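Interphotoreceptor retinoid-binding protein (Xenopus laevis, PDB 1J7X) probably binds retinoids and carries them through the matrix between photoreceptors and pigment epithelium. Local coordinates at residues D13-A16 / N17-F21; H6-H9 / Q10-I14; E286-D289 / K290-I294; Y222-Q225 / S226-R229. One frame throughout, in Å; residues are numbered along the deposited sequence.

Contact 1: residues D13-A16 / N17-F21; sequences DILA and NNYAF
With CG anti to the carbonyl carbon and beside the backbone N (chi1 -62°), Asn17 folds its amide back along the helix, while Asp13 has CG anti to its own N (chi1 -174°) and leans forward to meet it. ND2 of Asn17 lies 3.1 Å from OD1 of Asp13 and 3.0 Å from the backbone O of Asp13, with amide and carboxylate planes almost perpendicular (89°). The two residues sit one turn apart on an exposed flank, and their backbones are joined by the bond from Asn17 N to Asp13 O. On the buried flank Leu15 and Tyr19 run side by side and point the same way, CD2 of Leu15 resting 4.2 Å from CB of Tyr19. This is the C-terminal end of helix 2-18, the first helix of the N-terminal region: Tyr19 is the first residue to leave helical torsions, yet its N still makes the straight bond of the last turn to Leu15 O (3.1 Å). Asn18 N gives weak bonds to both Ile14 O and Leu15 O, as the turn opens. A water lies within hydrogen-bonding distance of Ala16 O and, at 2.7 Å, of Tyr19 O, between the last turn and the loop that follows. Beyond the helix end, the backbone N of Phe21 lies 3.8 Å above the centre of the Tyr19 ring, over one face. The hydroxyl of that ring is hydrogen-bonded to Asp60, and Leu15 packs on Leu32 and Leu63, while Ile14 reaches Phe247 and Val258 of two strands of the antiparallel sheet.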
ATOM      1  N   ASP A  13     -15.445  21.555  -8.697  1.00 29.73           N
ATOM      2  CA  ASP A  13     -14.311  21.794  -9.543  1.00 33.74           C
ATOM      3  C   ASP A  13     -13.174  20.775  -9.209  1.00 31.82           C
ATOM      4  O   ASP A  13     -12.573  20.170 -10.098  1.00 31.24           O
ATOM      5  CB  ASP A  13     -13.835  23.213  -9.320  1.00 36.09           C
ATOM      6  CG  ASP A  13     -12.731  23.616 -10.269  1.00 45.68           C
ATOM      7  OD1 ASP A  13     -12.879  23.349 -11.489  1.00 52.08           O
ATOM      8  OD2 ASP A  13     -11.688  24.224  -9.839  1.00 53.86           O
ATOM      9  N   ILE A  14     -12.899  20.641  -7.931  1.00 29.20           N
ATOM     10  CA  ILE A  14     -11.843  19.748  -7.525  1.00 28.12           C
ATOM     11  C   ILE A  14     -12.134  18.347  -8.056  1.00 27.01           C
ATOM     12  O   ILE A  14     -11.259  17.731  -8.603  1.00 28.97           O
ATOM     13  CB  ILE A  14     -11.776  19.687  -5.977  1.00 27.72           C
ATOM     14  CG1 ILE A  14     -11.448  21.050  -5.320  1.00 28.33           C
ATOM     15  CG2 ILE A  14     -10.819  18.604  -5.580  1.00 27.47           C
ATOM     16  CD1 ILE A  14     -10.206  21.578  -5.682  1.00 40.77           C
ATOM     17  N   LEU A  15     -13.342  17.838  -7.834  1.00 25.34           N
ATOM     18  CA  LEU A  15     -13.774  16.496  -8.251  1.00 25.94           C
ATOM     19  C   LEU A  15     -13.646  16.299  -9.748  1.00 28.66           C
ATOM     20  O   LEU A  15     -13.054  15.376 -10.174  1.00 29.01           O
ATOM     21  CB  LEU A  15     -15.191  16.247  -7.825  1.00 25.03           C
ATOM     22  CG  LEU A  15     -15.486  16.181  -6.353  1.00 22.78           C
ATOM     23  CD1 LEU A  15     -16.958  16.112  -6.116  1.00 28.50           C
ATOM     24  CD2 LEU A  15     -14.758  14.976  -5.792  1.00 25.00           C
ATOM     25  N   ALA A  16     -14.128  17.267 -10.554  1.00 30.10           N
ATOM     26  CA  ALA A  16     -14.108  17.148 -12.002  1.00 30.42           C
ATOM     27  C   ALA A  16     -12.701  16.979 -12.527  1.00 30.76           C
ATOM     28  O   ALA A  16     -12.429  16.242 -13.421  1.00 30.60           O
ATOM     29  CB  ALA A  16     -14.767  18.407 -12.644  1.00 29.91           C
ATOM     30  N   ASN A  17     -11.766  17.676 -11.924  1.00 32.07           N
ATOM     31  CA  ASN A  17     -10.407  17.636 -12.418  1.00 32.38           C
ATOM     32  C   ASN A  17      -9.470  16.627 -11.755  1.00 30.49           C
ATOM     33  O   ASN A  17      -8.488  16.280 -12.350  1.00 29.01           O
ATOM     34  CB  ASN A  17      -9.810  18.966 -12.272  1.00 32.96           C
ATOM     35  CG  ASN A  17     -10.570  20.007 -13.097  1.00 36.43           C
ATOM     36  OD1 ASN A  17     -10.820  19.784 -14.306  1.00 40.96           O
ATOM     37  ND2 ASN A  17     -10.921  21.122 -12.468  1.00 38.90           N
ATOM     38  N   ASN A  18      -9.844  16.115 -10.596  1.00 28.52           N
ATOM     39  CA  ASN A  18      -8.919  15.193  -9.871  1.00 27.99           C
ATOM     40  C   ASN A  18      -9.398  13.806  -9.456  1.00 28.26           C
ATOM     41  O   ASN A  18      -8.581  12.904  -9.297  1.00 30.35           O
ATOM     42  CB  ASN A  18      -8.372  15.919  -8.677  1.00 27.25           C
ATOM     43  CG  ASN A  18      -7.796  17.297  -9.033  1.00 31.56           C
ATOM     44  OD1 ASN A  18      -8.457  18.342  -8.902  1.00 33.72           O
ATOM     45  ND2 ASN A  18      -6.560  17.320  -9.327  1.00 26.74           N
ATOM     46  N   TYR A  19     -10.693  13.640  -9.243  1.00 26.14           N
ATOM     47  CA  TYR A  19     -11.206  12.389  -8.660  1.00 26.37           C
ATOM     48  C   TYR A  19     -10.897  11.225  -9.586  1.00 28.21           C
ATOM     49  O   TYR A  19     -11.363  11.201 -10.760  1.00 27.41           O
ATOM     50  CB  TYR A  19     -12.708  12.496  -8.420  1.00 22.48           C
ATOM     51  CG  TYR A  19     -13.336  11.292  -7.845  1.00 22.33           C
ATOM     52  CD1 TYR A  19     -12.700  10.591  -6.810  1.00 19.42           C
ATOM     53  CD2 TYR A  19     -14.562  10.849  -8.238  1.00 21.25           C
ATOM     54  CE1 TYR A  19     -13.271   9.529  -6.217  1.00 17.03           C
ATOM     55  CE2 TYR A  19     -15.090   9.662  -7.702  1.00 21.19           C
ATOM     56  CZ  TYR A  19     -14.460   9.054  -6.592  1.00 16.05           C
ATOM     57  OH  TYR A  19     -15.026   7.931  -6.052  1.00 23.20           O
ATOM     58  N   ALA A  20     -10.197  10.232  -9.056  1.00 27.25           N
ATOM     59  CA  ALA A  20      -9.819   9.067  -9.876  1.00 28.83           C
ATOM     60  C   ALA A  20     -10.915   8.445 -10.730  1.00 28.44           C
ATOM     61  O   ALA A  20     -10.642   7.951 -11.816  1.00 28.66           O
ATOM     62  CB  ALA A  20      -9.255   7.988  -9.037  1.00 27.68           C
ATOM     63  N   PHE A  21     -12.128   8.394 -10.218  1.00 27.62           N
ATOM     64  CA  PHE A  21     -13.250   7.771 -10.925  1.00 29.42           C
ATOM     65  C   PHE A  21     -13.970   8.861 -11.763  1.00 30.72           C
ATOM     66  O   PHE A  21     -15.055   9.248 -11.427  1.00 31.04           O
ATOM     67  CB  PHE A  21     -14.222   7.153  -9.974  1.00 28.99           C
ATOM     68  CG  PHE A  21     -13.831   5.798  -9.438  1.00 28.95           C
ATOM     69  CD1 PHE A  21     -13.814   4.697 -10.262  1.00 29.94           C
ATOM     70  CD2 PHE A  21     -13.502   5.628  -8.111  1.00 27.64           C
ATOM     71  CE1 PHE A  21     -13.514   3.541  -9.803  1.00 29.05           C
ATOM     72  CE2 PHE A  21     -13.177   4.429  -7.653  1.00 24.77           C
ATOM     73  CZ  PHE A  21     -13.175   3.372  -8.468  1.00 29.44           C
TER
HETATM   74  O   HOH W   1     -12.268  13.168 -12.429  1.00 26.23           O

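Contact 2: residues H6-H9 / Q10-I14; sequences HVLH and QLCDI
Residues 6-9 and 10-14 are successive turns of helix 2-18, joined by regular i to i+4 bonds. Leu11 N reaches Val7 O at 2.9 Å, Cys12 N reaches Leu8 O almost straight (173° at the hydrogen), and Asp13 N reaches His9 O; the bond from Gln10 N to His6 O is long and weak. This regular alpha-helix lies in the N-terminal region of the chain and sets side chains four residues apart on common flanks. On one of them the Gln10 chain runs back over the preceding turn, CG anti to its carbonyl carbon (chi1 -70°), and packs NE2 over one face of the His6 imidazole, 3.1 Å above the plane and offset toward the rim. Ring and amide planes stand 69° apart. NE2 of Gln10 makes a weak bond to His6 O and a hydrogen bond to Gly250 O, and His6 NE2 bonds weakly to the same Gly250 carbonyl and to Asp251, so the pair ties this turn to the 250-251 loop. Replacing His6 by an alanine would probably uncover the Gln10 amide on that side and lose the weak links to Gly250 and Asp251. Val7 and Leu11, both buried, pack on Phe249, while Leu8 leans on Tyr37. On that last flank CD1 of Leu8 touches SG of Cys12 at 4.2 Å, with the same sulfur 3.6 Å from Leu8 O.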
ATOM      1  N   HIS A   6     -19.884  28.282  -1.454  1.00 36.48           N
ATOM      2  CA  HIS A   6     -18.453  28.540  -1.590  1.00 35.21           C
ATOM      3  C   HIS A   6     -17.732  27.176  -1.614  1.00 32.76           C
ATOM      4  O   HIS A   6     -16.909  26.897  -2.494  1.00 31.54           O
ATOM      5  CB  HIS A   6     -17.981  29.388  -0.430  1.00 36.31           C
ATOM      6  CG  HIS A   6     -16.555  29.843  -0.545  1.00 40.09           C
ATOM      7  ND1 HIS A   6     -16.094  30.575  -1.620  1.00 44.93           N
ATOM      8  CD2 HIS A   6     -15.494  29.694   0.282  1.00 43.94           C
ATOM      9  CE1 HIS A   6     -14.825  30.881  -1.439  1.00 48.31           C
ATOM     10  NE2 HIS A   6     -14.425  30.342  -0.300  1.00 44.44           N
ATOM     11  N   VAL A   7     -18.121  26.306  -0.682  1.00 29.24           N
ATOM     12  CA  VAL A   7     -17.512  24.987  -0.623  1.00 28.60           C
ATOM     13  C   VAL A   7     -17.948  24.160  -1.789  1.00 28.34           C
ATOM     14  O   VAL A   7     -17.147  23.496  -2.389  1.00 27.09           O
ATOM     15  CB  VAL A   7     -17.879  24.250   0.669  1.00 26.86           C
ATOM     16  CG1 VAL A   7     -17.272  22.836   0.665  1.00 31.15           C
ATOM     17  CG2 VAL A   7     -17.349  24.998   1.802  1.00 30.29           C
ATOM     18  N   LEU A   8     -19.239  24.188  -2.059  1.00 27.07           N
ATOM     19  CA  LEU A   8     -19.797  23.397  -3.135  1.00 27.88           C
ATOM     20  C   LEU A   8     -19.160  23.649  -4.401  1.00 24.87           C
ATOM     21  O   LEU A   8     -18.774  22.697  -5.146  1.00 27.57           O
ATOM     22  CB  LEU A   8     -21.341  23.593  -3.138  1.00 28.55           C
ATOM     23  CG  LEU A   8     -22.068  22.846  -4.251  1.00 33.97           C
ATOM     24  CD1 LEU A   8     -21.962  21.355  -4.069  1.00 36.21           C
ATOM     25  CD2 LEU A   8     -23.578  23.318  -4.131  1.00 36.15           C
ATOM     26  N   HIS A   9     -18.962  24.931  -4.758  1.00 25.34           N
ATOM     27  CA  HIS A   9     -18.393  25.296  -6.052  1.00 24.53           C
ATOM     28  C   HIS A   9     -16.937  24.749  -6.174  1.00 24.74           C
ATOM     29  O   HIS A   9     -16.519  24.220  -7.148  1.00 24.69           O
ATOM     30  CB  HIS A   9     -18.396  26.870  -6.213  1.00 24.89           C
ATOM     31  CG  HIS A   9     -17.943  27.356  -7.538  1.00 25.98           C
ATOM     32  ND1 HIS A   9     -16.894  28.230  -7.688  1.00 36.85           N
ATOM     33  CD2 HIS A   9     -18.261  26.954  -8.778  1.00 30.25           C
ATOM     34  CE1 HIS A   9     -16.638  28.389  -8.970  1.00 34.33           C
ATOM     35  NE2 HIS A   9     -17.485  27.654  -9.658  1.00 33.33           N
ATOM     36  N   GLN A  10     -16.177  24.919  -5.123  1.00 24.81           N
ATOM     37  CA  GLN A  10     -14.797  24.487  -5.173  1.00 26.20           C
ATOM     38  C   GLN A  10     -14.798  22.936  -5.292  1.00 24.90           C
ATOM     39  O   GLN A  10     -14.018  22.352  -6.082  1.00 28.25           O
ATOM     40  CB  GLN A  10     -14.116  24.965  -3.923  1.00 28.02           C
ATOM     41  CG  GLN A  10     -13.871  26.475  -3.793  1.00 30.12           C
ATOM     42  CD  GLN A  10     -13.051  26.893  -2.522  1.00 27.94           C
ATOM     43  OE1 GLN A  10     -11.882  26.462  -2.329  1.00 35.17           O
ATOM     44  NE2 GLN A  10     -13.690  27.658  -1.639  1.00 29.51           N
ATOM     45  N   LEU A  11     -15.635  22.309  -4.494  1.00 23.45           N
ATOM     46  CA  LEU A  11     -15.710  20.800  -4.495  1.00 24.77           C
ATOM     47  C   LEU A  11     -15.952  20.228  -5.857  1.00 25.75           C
ATOM     48  O   LEU A  11     -15.190  19.387  -6.415  1.00 24.15           O
ATOM     49  CB  LEU A  11     -16.747  20.311  -3.501  1.00 23.85           C
ATOM     50  CG  LEU A  11     -17.012  18.820  -3.530  1.00 22.90           C
ATOM     51  CD1 LEU A  11     -15.759  18.067  -3.155  1.00 25.35           C
ATOM     52  CD2 LEU A  11     -18.156  18.448  -2.644  1.00 23.04           C
ATOM     53  N   CYS A  12     -16.988  20.738  -6.516  1.00 25.47           N
ATOM     54  CA  CYS A  12     -17.274  20.239  -7.845  1.00 27.26           C
ATOM     55  C   CYS A  12     -16.131  20.446  -8.807  1.00 28.19           C
ATOM     56  O   CYS A  12     -15.889  19.583  -9.629  1.00 30.71           O
ATOM     57  CB  CYS A  12     -18.555  20.935  -8.380  1.00 28.34           C
ATOM     58  SG  CYS A  12     -19.982  20.278  -7.570  1.00 31.76           S
ATOM     59  N   ASP A  13     -15.445  21.555  -8.697  1.00 29.73           N
ATOM     60  CA  ASP A  13     -14.311  21.794  -9.543  1.00 33.74           C
ATOM     61  C   ASP A  13     -13.174  20.775  -9.209  1.00 31.82           C
ATOM     62  O   ASP A  13     -12.573  20.170 -10.098  1.00 31.24           O
ATOM     63  CB  ASP A  13     -13.835  23.213  -9.320  1.00 36.09           C
ATOM     64  CG  ASP A  13     -12.731  23.616 -10.269  1.00 45.68           C
ATOM     65  OD1 ASP A  13     -12.879  23.349 -11.489  1.00 52.08           O
ATOM     66  OD2 ASP A  13     -11.688  24.224  -9.839  1.00 53.86           O
ATOM     67  N   ILE A  14     -12.899  20.641  -7.931  1.00 29.20           N
ATOM     68  CA  ILE A  14     -11.843  19.748  -7.525  1.00 28.12           C
ATOM     69  C   ILE A  14     -12.134  18.347  -8.056  1.00 27.01           C
ATOM     70  O   ILE A  14     -11.259  17.731  -8.603  1.00 28.97           O
ATOM     71  CB  ILE A  14     -11.776  19.687  -5.977  1.00 27.72           C
ATOM     72  CG1 ILE A  14     -11.448  21.050  -5.320  1.00 28.33           C
ATOM     73  CG2 ILE A  14     -10.819  18.604  -5.580  1.00 27.47           C
ATOM     74  CD1 ILE A  14     -10.206  21.578  -5.682  1.00 40.77           C
TER

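Contact 3: residues E286-D289 / K290-I294; sequences EALD and KAKEI
Leu288 and Lys292, one turn apart, meet through the end of the lysine chain: CE of Lys292 lies 3.9 Å from CG of Leu288, and its NZ comes equally near CD2 of the leucine. Lys292 has CG anti to its carbonyl carbon (chi1 -72°) and an extended chain beyond it, which runs back over Leu288 O and across the leucine at a slant. The closely packed side of this stretch of helix 287-296 is the one that faces the mixed sheet. Ala287 and Ala291, both buried, lie one turn apart there against Leu208 and Ile233, on neighbouring strands 204-209 and 231-234, small side chains consistent with a close approach of the helix to the sheet. CB of Ala291 is 3.5 Å from Ala287 O, and regular backbone bonds run from Ala291 N to Ala287 O (3.0 Å) and from Lys292 N to Leu288 O (3.1 Å). The other side is polar and more open. Asp289 and Glu293 are exposed there, and Lys290, bent at chi2 (73°), brings NZ to a long salt bridge of 3.9 Å with Glu293 OE2. A water bridges Glu286 O and Glu293 OE1, donating to both, while Lys290 N donates to the same Glu286 carbonyl. Were Lys292 an alanine, Leu288 would probably lose the methylene cover over its CG, and Asp289 the positive charge close by. The CE and NZ contacts with Leu288 thus carry the packing, whereas NZ of Lys292 and OD1 of Asp289, 4.8 Å apart, are not in contact, and any attraction between their charges is probably long-range and modest.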
ATOM      1  N   GLU A 286       0.146 -12.145  17.942  1.00 22.66           N
ATOM      2  CA  GLU A 286      -0.151 -13.551  17.672  1.00 24.74           C
ATOM      3  C   GLU A 286       0.147 -14.024  16.286  1.00 22.10           C
ATOM      4  O   GLU A 286       0.017 -15.206  15.996  1.00 23.00           O
ATOM      5  CB  GLU A 286      -1.697 -13.758  17.968  1.00 27.60           C
ATOM      6  CG  GLU A 286      -2.156 -13.118  19.298  1.00 34.52           C
ATOM      7  CD  GLU A 286      -3.711 -13.295  19.562  1.00 45.67           C
ATOM      8  OE1 GLU A 286      -4.280 -12.828  20.595  1.00 51.71           O
ATOM      9  OE2 GLU A 286      -4.407 -13.893  18.707  1.00 52.71           O
ATOM     10  N   ALA A 287       0.571 -13.118  15.406  1.00 21.97           N
ATOM     11  CA  ALA A 287       0.775 -13.456  14.002  1.00 22.53           C
ATOM     12  C   ALA A 287       1.834 -14.430  13.672  1.00 18.09           C
ATOM     13  O   ALA A 287       1.681 -15.286  12.783  1.00 20.86           O
ATOM     14  CB  ALA A 287       0.951 -12.147  13.208  1.00 22.55           C
ATOM     15  N   LEU A 288       2.930 -14.350  14.392  1.00 20.90           N
ATOM     16  CA  LEU A 288       4.041 -15.318  14.135  1.00 20.95           C
ATOM     17  C   LEU A 288       3.634 -16.719  14.564  1.00 21.13           C
ATOM     18  O   LEU A 288       3.842 -17.662  13.843  1.00 20.41           O
ATOM     19  CB  LEU A 288       5.323 -14.846  14.866  1.00 23.51           C
ATOM     20  CG  LEU A 288       6.546 -15.698  14.575  1.00 25.83           C
ATOM     21  CD1 LEU A 288       6.830 -15.857  13.114  1.00 28.00           C
ATOM     22  CD2 LEU A 288       7.727 -15.077  15.377  1.00 29.33           C
ATOM     23  N   ASP A 289       2.990 -16.806  15.710  1.00 22.43           N
ATOM     24  CA  ASP A 289       2.452 -18.109  16.179  1.00 24.21           C
ATOM     25  C   ASP A 289       1.456 -18.720  15.262  1.00 24.30           C
ATOM     26  O   ASP A 289       1.499 -19.912  14.910  1.00 22.55           O
ATOM     27  CB  ASP A 289       1.820 -17.983  17.519  1.00 28.83           C
ATOM     28  CG  ASP A 289       2.854 -17.898  18.658  1.00 32.88           C
ATOM     29  OD1 ASP A 289       4.006 -18.332  18.397  1.00 36.87           O
ATOM     30  OD2 ASP A 289       2.591 -17.316  19.741  1.00 32.12           O
ATOM     31  N   LYS A 290       0.592 -17.864  14.729  1.00 23.33           N
ATOM     32  CA  LYS A 290      -0.343 -18.302  13.709  1.00 23.00           C
ATOM     33  C   LYS A 290       0.217 -18.793  12.416  1.00 20.67           C
ATOM     34  O   LYS A 290      -0.169 -19.836  11.859  1.00 22.79           O
ATOM     35  CB  LYS A 290      -1.355 -17.164  13.467  1.00 21.59           C
ATOM     36  CG  LYS A 290      -2.465 -17.528  12.567  1.00 27.07           C
ATOM     37  CD  LYS A 290      -3.467 -18.468  13.225  1.00 33.94           C
ATOM     38  CE  LYS A 290      -4.629 -18.835  12.390  1.00 37.63           C
ATOM     39  NZ  LYS A 290      -5.560 -19.761  13.235  1.00 37.76           N
ATOM     40  N   ALA A 291       1.229 -18.121  11.899  1.00 21.31           N
ATOM     41  CA  ALA A 291       1.867 -18.547  10.769  1.00 19.21           C
ATOM     42  C   ALA A 291       2.525 -19.949  10.912  1.00 21.27           C
ATOM     43  O   ALA A 291       2.404 -20.792  10.086  1.00 21.69           O
ATOM     44  CB  ALA A 291       2.982 -17.488  10.431  1.00 20.63           C
ATOM     45  N   LYS A 292       3.142 -20.138  12.032  1.00 23.52           N
ATOM     46  CA  LYS A 292       3.768 -21.414  12.411  1.00 23.54           C
ATOM     47  C   LYS A 292       2.708 -22.514  12.504  1.00 22.13           C
ATOM     48  O   LYS A 292       2.977 -23.577  12.002  1.00 24.97           O
ATOM     49  CB  LYS A 292       4.519 -21.263  13.690  1.00 23.82           C
ATOM     50  CG  LYS A 292       5.863 -20.421  13.565  1.00 25.97           C
ATOM     51  CD  LYS A 292       6.436 -20.046  14.973  1.00 29.96           C
ATOM     52  CE  LYS A 292       7.737 -19.392  14.883  1.00 36.13           C
ATOM     53  NZ  LYS A 292       8.234 -18.886  16.180  1.00 32.08           N
ATOM     54  N   GLU A 293       1.553 -22.214  13.079  1.00 26.25           N
ATOM     55  CA  GLU A 293       0.444 -23.147  13.093  1.00 26.74           C
ATOM     56  C   GLU A 293       0.046 -23.539  11.718  1.00 26.35           C
ATOM     57  O   GLU A 293      -0.091 -24.771  11.379  1.00 25.85           O
ATOM     58  CB  GLU A 293      -0.796 -22.536  13.757  1.00 29.95           C
ATOM     59  CG  GLU A 293      -0.590 -21.813  15.027  1.00 36.91           C
ATOM     60  CD  GLU A 293      -1.911 -21.286  15.631  1.00 49.44           C
ATOM     61  OE1 GLU A 293      -1.781 -20.245  16.423  1.00 50.55           O
ATOM     62  OE2 GLU A 293      -3.042 -21.901  15.292  1.00 47.55           O
ATOM     63  N   ILE A 294      -0.209 -22.542  10.853  1.00 23.32           N
ATOM     64  CA  ILE A 294      -0.589 -22.823   9.505  1.00 25.48           C
ATOM     65  C   ILE A 294       0.366 -23.722   8.781  1.00 24.38           C
ATOM     66  O   ILE A 294      -0.022 -24.670   8.062  1.00 24.00           O
ATOM     67  CB  ILE A 294      -0.854 -21.534   8.665  1.00 25.72           C
ATOM     68  CG1 ILE A 294      -1.844 -20.669   9.321  1.00 31.21           C
ATOM     69  CG2 ILE A 294      -1.212 -21.907   7.310  1.00 28.84           C
ATOM     70  CD1 ILE A 294      -3.124 -21.289   9.559  1.00 39.64           C
TER
HETATM   71  O   HOH W   2      -1.724 -17.204  17.029  1.00 51.30           O

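Contact 4: residues Y222-Q225 / S226-R229; sequences YLMQ and SLSR
The backbone of residues 222-229 follows the last turn of helix 216-226 and then leaves it, Ser226 N bonding to Tyr222 O at 2.7 Å and Leu227 N to Leu223 O at 2.9 Å. Ser226 holds OG between its backbone N and carbonyl carbon (chi1 68°), which puts the hydroxyl 3.1 Å from Leu223 O and 3.7 Å from CD2 of Leu223. Its CB approaches the Tyr222 ring obliquely at CE2. That ring stacks with Trp271, and its hydroxyl is hydrogen-bonded to Asp265. Ser228 has positive phi (55°) and ends the helix in a Schellman motif: its N bonds to Gln225 O from well above the carbonyl plane, while Arg229 N reaches Met224 O (2.9 Å, 147° at the hydrogen). The turn thus directs the chain toward strand 231-234 of the mixed sheet. Selenomethionine Met224, with its chain bent at chi2 and chi3, lies beside Arg229 and points the same way, its SE 3.8 Å from CG of the arginine. It is the aliphatic base of Arg229 that meets the selenomethionine, while the guanidinium leads away. Leu227 curls over the turn, its CG 3.2 Å from Leu223 O, and packs on Leu174 and Ile172. The amide of Gln225 is hydrogen-bonded through NE2 to Val277 O, and Leu223 and Met224 both touch Leu162 of helix 158-163.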
ATOM      1  N   TYR A 222      -0.702  -6.511   0.022  1.00 18.49           N
ATOM      2  CA  TYR A 222      -1.943  -6.608  -0.837  1.00 17.07           C
ATOM      3  C   TYR A 222      -1.688  -7.413  -2.128  1.00 17.36           C
ATOM      4  O   TYR A 222      -2.422  -8.361  -2.474  1.00 16.67           O
ATOM      5  CB  TYR A 222      -2.486  -5.222  -1.152  1.00 15.95           C
ATOM      6  CG  TYR A 222      -3.753  -5.282  -1.946  1.00 17.77           C
ATOM      7  CD1 TYR A 222      -4.978  -5.530  -1.350  1.00 24.64           C
ATOM      8  CD2 TYR A 222      -3.681  -5.192  -3.328  1.00 18.11           C
ATOM      9  CE1 TYR A 222      -6.171  -5.645  -2.182  1.00 22.38           C
ATOM     10  CE2 TYR A 222      -4.849  -5.359  -4.139  1.00 25.54           C
ATOM     11  CZ  TYR A 222      -6.080  -5.544  -3.523  1.00 22.05           C
ATOM     12  OH  TYR A 222      -7.215  -5.689  -4.283  1.00 26.32           O
ATOM     13  N   LEU A 223      -0.585  -7.030  -2.774  1.00 16.80           N
ATOM     14  CA  LEU A 223      -0.183  -7.686  -4.026  1.00 18.35           C
ATOM     15  C   LEU A 223       0.185  -9.129  -3.875  1.00 18.73           C
ATOM     16  O   LEU A 223      -0.263 -10.028  -4.676  1.00 18.58           O
ATOM     17  CB  LEU A 223       0.918  -6.874  -4.715  1.00 18.16           C
ATOM     18  CG  LEU A 223       0.380  -5.582  -5.256  1.00 20.03           C
ATOM     19  CD1 LEU A 223       1.569  -4.805  -5.746  1.00 19.01           C
ATOM     20  CD2 LEU A 223      -0.653  -5.792  -6.467  1.00 18.89           C
HETATM   21  N   MSE A 224       0.841  -9.475  -2.770  1.00 18.54           N
HETATM   22  CA  MSE A 224       1.131 -10.867  -2.500  1.00 18.02           C
HETATM   23  C   MSE A 224      -0.146 -11.600  -2.287  1.00 19.21           C
HETATM   24  O   MSE A 224      -0.255 -12.777  -2.673  1.00 19.89           O
HETATM   25  CB  MSE A 224       2.113 -11.075  -1.322  1.00 19.03           C
HETATM   26  CG  MSE A 224       3.313 -12.102  -1.747  1.00 29.68           C
HETATM   27 SE   MSE A 224       4.546 -11.719  -2.715  1.00  7.03          SE
HETATM   28  CE  MSE A 224       4.036 -11.991  -3.930  1.00 30.69           C
ATOM     29  N   GLN A 225      -1.120 -10.914  -1.686  1.00 15.69           N
ATOM     30  CA  GLN A 225      -2.432 -11.563  -1.503  1.00 17.74           C
ATOM     31  C   GLN A 225      -3.239 -11.684  -2.778  1.00 17.83           C
ATOM     32  O   GLN A 225      -3.817 -12.702  -3.062  1.00 19.97           O
ATOM     33  CB  GLN A 225      -3.210 -10.721  -0.369  1.00 16.51           C
ATOM     34  CG  GLN A 225      -4.536 -11.321  -0.058  1.00 18.49           C
ATOM     35  CD  GLN A 225      -5.297 -10.465   0.941  1.00 18.13           C
ATOM     36  OE1 GLN A 225      -5.592  -9.288   0.637  1.00 21.14           O
ATOM     37  NE2 GLN A 225      -5.431 -10.969   2.180  1.00 16.83           N
ATOM     38  N   SER A 226      -3.290 -10.628  -3.584  1.00 19.37           N
ATOM     39  CA  SER A 226      -4.053 -10.587  -4.786  1.00 20.76           C
ATOM     40  C   SER A 226      -3.536 -11.584  -5.863  1.00 24.43           C
ATOM     41  O   SER A 226      -4.277 -12.105  -6.740  1.00 22.43           O
ATOM     42  CB  SER A 226      -4.084  -9.155  -5.345  1.00 20.82           C
ATOM     43  OG  SER A 226      -2.817  -8.739  -5.794  1.00 24.57           O
ATOM     44  N   LEU A 227      -2.231 -11.830  -5.791  1.00 21.75           N
ATOM     45  CA  LEU A 227      -1.600 -12.793  -6.676  1.00 22.33           C
ATOM     46  C   LEU A 227      -1.679 -14.222  -6.169  1.00 22.36           C
ATOM     47  O   LEU A 227      -1.265 -15.205  -6.836  1.00 24.59           O
ATOM     48  CB  LEU A 227      -0.120 -12.426  -6.893  1.00 20.84           C
ATOM     49  CG  LEU A 227       0.247 -11.175  -7.670  1.00 23.80           C
ATOM     50  CD1 LEU A 227       1.698 -10.772  -7.399  1.00 21.92           C
ATOM     51  CD2 LEU A 227       0.011 -11.488  -9.204  1.00 21.82           C
ATOM     52  N   SER A 228      -2.334 -14.385  -5.049  1.00 22.91           N
ATOM     53  CA  SER A 228      -2.426 -15.674  -4.402  1.00 23.91           C
ATOM     54  C   SER A 228      -1.033 -16.247  -4.153  1.00 25.42           C
ATOM     55  O   SER A 228      -0.837 -17.440  -4.144  1.00 23.13           O
ATOM     56  CB  SER A 228      -3.338 -16.634  -5.257  1.00 29.52           C
ATOM     57  OG  SER A 228      -4.624 -16.005  -5.401  1.00 28.49           O
ATOM     58  N   ARG A 229      -0.058 -15.392  -3.863  1.00 21.59           N
ATOM     59  CA  ARG A 229       1.278 -15.896  -3.641  1.00 17.98           C
ATOM     60  C   ARG A 229       1.483 -16.203  -2.185  1.00 16.99           C
ATOM     61  O   ARG A 229       2.252 -17.106  -1.822  1.00 21.28           O
ATOM     62  CB  ARG A 229       2.282 -14.865  -4.193  1.00 17.88           C
ATOM     63  CG  ARG A 229       3.785 -15.251  -3.891  1.00 19.35           C
ATOM     64  CD  ARG A 229       4.125 -16.588  -4.727  1.00 22.90           C
ATOM     65  NE  ARG A 229       3.976 -17.671  -3.823  1.00 37.34           N
ATOM     66  CZ  ARG A 229       4.961 -18.307  -3.221  1.00 24.35           C
ATOM     67  NH1 ARG A 229       6.241 -18.124  -3.547  1.00 32.39           N
ATOM     68  NH2 ARG A 229       4.647 -19.171  -2.320  1.00 32.34           N
TER

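Overall arrangement
Contacts 1 and 2 are consecutive pieces of helix 2-18, overlapping at Asp13 and Ile14, with centres about 10 Å apart; contact 2 comes first in the chain. Contact 4 follows, at the end of helix 216-226 and the loop leading to strand 231-234, and contact 3 comes last, on helix 287-296. Contacts 3 and 4 lie about 19 Å apart between centres, and both belong to the region built on the mixed sheet, whose strand 231-234 contact 4 leads into and contact 3 packs on. Contacts 1 and 3 are on opposite sides of the chain's centre, about 43 Å apart between centres, so the N-terminal helix and the C-terminal helix mark separate parts of an elongated chain.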